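Local coordinates for protein 2-oxo-1,2-dihydroquinoline 8-monooxygenase, oxygenase component (Pseudomonas putida, PDB 1Z02) that is the Rieske-type oxygenase component of a 2-oxoquinoline 8-monooxygenase and probably hydroxylates its substrate at a mononuclear iron, using electrons passed through a [2Fe-2S] cluster, at residues 141-149 against 191-199. Numbering follows the deposited sequence.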
loop_
_atom_site.group_PDB
_atom_site.type_symbol
_atom_site.label_atom_id
_atom_site.label_comp_id
_atom_site.label_asym_id
_atom_site.label_seq_id
_atom_site.Cartn_x
_atom_site.Cartn_y
_atom_site.Cartn_z
ATOM N N VAL A 141 20.223 -27.729 -7.509
ATOM C CA VAL A 141 20.246 -26.992 -8.758
ATOM C C VAL A 141 20.551 -27.904 -9.928
ATOM O O VAL A 141 21.389 -28.801 -9.835
ATOM C CB VAL A 141 21.326 -25.889 -8.743
ATOM C CG1 VAL A 141 21.414 -25.216 -10.106
ATOM C CG2 VAL A 141 21.004 -24.859 -7.667
ATOM N N HIS A 142 19.862 -27.659 -11.032
ATOM C CA HIS A 142 20.080 -28.413 -12.249
ATOM C C HIS A 142 20.082 -27.427 -13.414
ATOM O O HIS A 142 19.028 -26.971 -13.861
ATOM C CB HIS A 142 18.992 -29.465 -12.440
ATOM C CG HIS A 142 19.232 -30.360 -13.613
ATOM N ND1 HIS A 142 18.739 -31.637 -13.694
ATOM C CD2 HIS A 142 19.910 -30.163 -14.762
ATOM C CE1 HIS A 142 19.103 -32.187 -14.837
ATOM N NE2 HIS A 142 19.815 -31.309 -15.506
ATOM N N GLU A 143 21.277 -27.099 -13.892
ATOM C CA GLU A 143 21.444 -26.168 -15.003
ATOM C C GLU A 143 21.618 -26.948 -16.306
ATOM O O GLU A 143 22.396 -27.904 -16.366
ATOM C CB GLU A 143 22.671 -25.286 -14.758
ATOM C CG GLU A 143 22.888 -24.200 -15.810
ATOM C CD GLU A 143 24.067 -23.323 -15.490
ATOM O OE1 GLU A 143 24.209 -22.252 -16.110
ATOM O OE2 GLU A 143 24.858 -23.707 -14.613
ATOM N N VAL A 144 20.902 -26.534 -17.346
ATOM C CA VAL A 144 20.975 -27.213 -18.631
ATOM C C VAL A 144 20.549 -26.303 -19.788
ATOM O O VAL A 144 19.521 -25.624 -19.718
ATOM C CB VAL A 144 20.085 -28.486 -18.628
ATOM C CG1 VAL A 144 18.618 -28.099 -18.484
ATOM C CG2 VAL A 144 20.295 -29.285 -19.902
ATOM N N ASN A 145 21.364 -26.293 -20.841
ATOM C CA ASN A 145 21.122 -25.503 -22.047
ATOM C C ASN A 145 20.607 -24.074 -21.843
ATOM O O ASN A 145 19.599 -23.670 -22.434
ATOM C CB ASN A 145 20.182 -26.268 -22.988
ATOM C CG ASN A 145 20.811 -27.546 -23.519
ATOM O OD1 ASN A 145 21.982 -27.555 -23.888
ATOM N ND2 ASN A 145 20.034 -28.627 -23.565
ATOM N N GLY A 146 21.325 -23.312 -21.021
ATOM C CA GLY A 146 20.954 -21.929 -20.768
ATOM C C GLY A 146 19.917 -21.684 -19.686
ATOM O O GLY A 146 19.576 -20.527 -19.409
ATOM N N MET A 147 19.426 -22.758 -19.067
ATOM C CA MET A 147 18.411 -22.667 -18.015
ATOM C C MET A 147 18.925 -23.175 -16.676
ATOM O O MET A 147 19.521 -24.249 -16.599
ATOM C CB MET A 147 17.184 -23.508 -18.381
ATOM C CG MET A 147 16.388 -23.060 -19.582
ATOM S SD MET A 147 15.449 -21.588 -19.262
ATOM C CE MET A 147 14.073 -22.238 -18.266
ATOM N N ILE A 148 18.672 -22.410 -15.620
ATOM C CA ILE A 148 19.075 -22.802 -14.274
ATOM C C ILE A 148 17.816 -23.143 -13.473
ATOM O O ILE A 148 17.061 -22.245 -13.088
ATOM C CB ILE A 148 19.822 -21.664 -13.531
ATOM C CG1 ILE A 148 21.154 -21.364 -14.227
ATOM C CG2 ILE A 148 20.089 -22.076 -12.078
ATOM C CD1 ILE A 148 21.962 -20.272 -13.566
ATOM N N PHE A 149 17.579 -24.432 -13.236
ATOM C CA PHE A 149 16.412 -24.860 -12.465
ATOM C C PHE A 149 16.799 -25.107 -11.012
ATOM O O PHE A 149 17.902 -25.574 -10.721
ATOM C CB PHE A 149 15.796 -26.147 -13.035
ATOM C CG PHE A 149 15.257 -26.003 -14.431
ATOM C CD1 PHE A 149 16.086 -26.180 -15.540
ATOM C CD2 PHE A 149 13.918 -25.685 -14.640
ATOM C CE1 PHE A 149 15.579 -26.042 -16.840
ATOM C CE2 PHE A 149 13.404 -25.546 -15.920
ATOM C CZ PHE A 149 14.237 -25.725 -17.029
ATOM N N VAL A 191 14.229 -29.074 -23.219
ATOM C CA VAL A 191 15.397 -28.279 -22.858
ATOM C C VAL A 191 16.490 -29.239 -22.368
ATOM O O VAL A 191 17.643 -28.849 -22.172
ATOM C CB VAL A 191 15.109 -27.218 -21.743
ATOM C CG1 VAL A 191 13.928 -26.400 -22.101
ATOM C CG2 VAL A 191 14.996 -27.860 -20.408
ATOM N N LEU A 192 16.124 -30.509 -22.195
ATOM C CA LEU A 192 17.067 -31.537 -21.748
ATOM C C LEU A 192 17.827 -32.161 -22.917
ATOM O O LEU A 192 18.854 -32.809 -22.719
ATOM C CB LEU A 192 16.335 -32.650 -20.978
ATOM C CG LEU A 192 15.699 -32.314 -19.625
ATOM C CD1 LEU A 192 14.985 -33.540 -19.097
ATOM C CD2 LEU A 192 16.771 -31.863 -18.640
ATOM N N ASP A 193 17.324 -31.955 -24.132
ATOM C CA ASP A 193 17.943 -32.514 -25.331
ATOM C C ASP A 193 19.302 -31.905 -25.666
ATOM O O ASP A 193 19.553 -30.721 -25.425
ATOM C CB ASP A 193 17.007 -32.356 -26.538
ATOM C CG ASP A 193 15.802 -33.264 -26.462
ATOM O OD1 ASP A 193 14.842 -33.044 -27.226
ATOM O OD2 ASP A 193 15.820 -34.208 -25.652
ATOM N N ASP A 194 20.186 -32.728 -26.224
ATOM C CA ASP A 194 21.503 -32.247 -26.606
ATOM C C ASP A 194 21.345 -31.218 -27.724
ATOM O O ASP A 194 20.503 -31.375 -28.613
ATOM C CB ASP A 194 22.380 -33.410 -27.082
ATOM C CG ASP A 194 22.941 -34.234 -25.929
ATOM O OD1 ASP A 194 23.630 -35.243 -26.196
ATOM O OD2 ASP A 194 22.705 -33.868 -24.758
ATOM N N ASN A 195 22.153 -30.165 -27.670
ATOM C CA ASN A 195 22.112 -29.109 -28.677
ATOM C C ASN A 195 20.816 -28.307 -28.702
ATOM O O ASN A 195 20.595 -27.526 -29.631
ATOM C CB ASN A 195 22.375 -29.696 -30.066
ATOM C CG ASN A 195 23.810 -30.150 -30.238
ATOM O OD1 ASN A 195 24.116 -30.975 -31.103
ATOM N ND2 ASN A 195 24.705 -29.602 -29.422
ATOM N N ALA A 196 19.956 -28.498 -27.703
ATOM C CA ALA A 196 18.712 -27.732 -27.644
ATOM C C ALA A 196 19.106 -26.315 -27.251
ATOM O O ALA A 196 19.863 -26.123 -26.303
ATOM C CB ALA A 196 17.752 -28.328 -26.598
ATOM N N VAL A 197 18.619 -25.325 -27.990
ATOM C CA VAL A 197 18.942 -23.939 -27.674
ATOM C C VAL A 197 17.709 -23.223 -27.134
ATOM O O VAL A 197 16.602 -23.425 -27.629
ATOM C CB VAL A 197 19.468 -23.181 -28.914
ATOM C CG1 VAL A 197 19.792 -21.738 -28.543
ATOM C CG2 VAL A 197 20.700 -23.881 -29.461
ATOM N N VAL A 198 17.904 -22.397 -26.110
ATOM C CA VAL A 198 16.800 -21.664 -25.501
ATOM C C VAL A 198 16.913 -20.145 -25.656
ATOM O O VAL A 198 17.960 -19.560 -25.382
ATOM C CB VAL A 198 16.702 -21.965 -23.980
ATOM C CG1 VAL A 198 15.616 -21.120 -23.354
ATOM C CG2 VAL A 198 16.413 -23.434 -23.745
ATOM N N HIS A 199 15.831 -19.517 -26.105
ATOM C CA HIS A 199 15.773 -18.064 -26.246
ATOM C C HIS A 199 14.456 -17.673 -25.606
ATOM O O HIS A 199 13.441 -18.337 -25.818
ATOM C CB HIS A 199 15.767 -17.625 -27.714
ATOM C CG HIS A 199 17.087 -17.786 -28.406
ATOM N ND1 HIS A 199 18.255 -17.253 -27.910
ATOM C CD2 HIS A 199 17.415 -18.413 -29.559
ATOM C CE1 HIS A 199 19.252 -17.548 -28.730
ATOM N NE2 HIS A 199 18.769 -18.249 -29.736
HETATM O O HOH W 1 20.464 -22.315 -24.717
HETATM O O HOH W 2 23.961 -29.614 -25.044
#
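Asn145, in the type I' turn of the hairpin joining strands 141-144 and 147-152, leans into the bend of 191-199, where a type II turn from Asp193 to Ala196 leads into a strand; the backbones run close, with CA atoms 6.2 Å apart for Asn145 and Val197 and 6.6 Å for Val144 and Leu192. With CG anti to its carbonyl carbon (chi1 -65°), the Asn145 amide reaches two carbonyls through one nitrogen. ND2 donates to Val191 O at 2.8 Å (N-H...O 158°); this oxygen lies close to the amide plane, whereas ND2 sits above the Val191 carbonyl plane. The bond from ND2 to Asp193 O is weak, bent to 127°. One water links Asn145 O to Val198 N, another OD1 to Asn195 N. Shortening the side chain to an alanine here would probably leave Val191 O without its ND2 partner, while Asp193 O would keep the bond from Ala196 N. Along the hairpin, Val144 CG1 meets Val191 CG2 at 4.1 Å, the side chains crossing near a right angle, while Val191 CG2 also reaches Phe149 CE1 (4.0 Å). Met147 SD touches Val198 CG1 at 4.1 Å. A beta-hairpin of the three-stranded antiparallel sheet with strand 43-49 thus docks its tip on the start of strand 196-206, outermost within this chain in the seven-stranded ring-hydroxylase sheet.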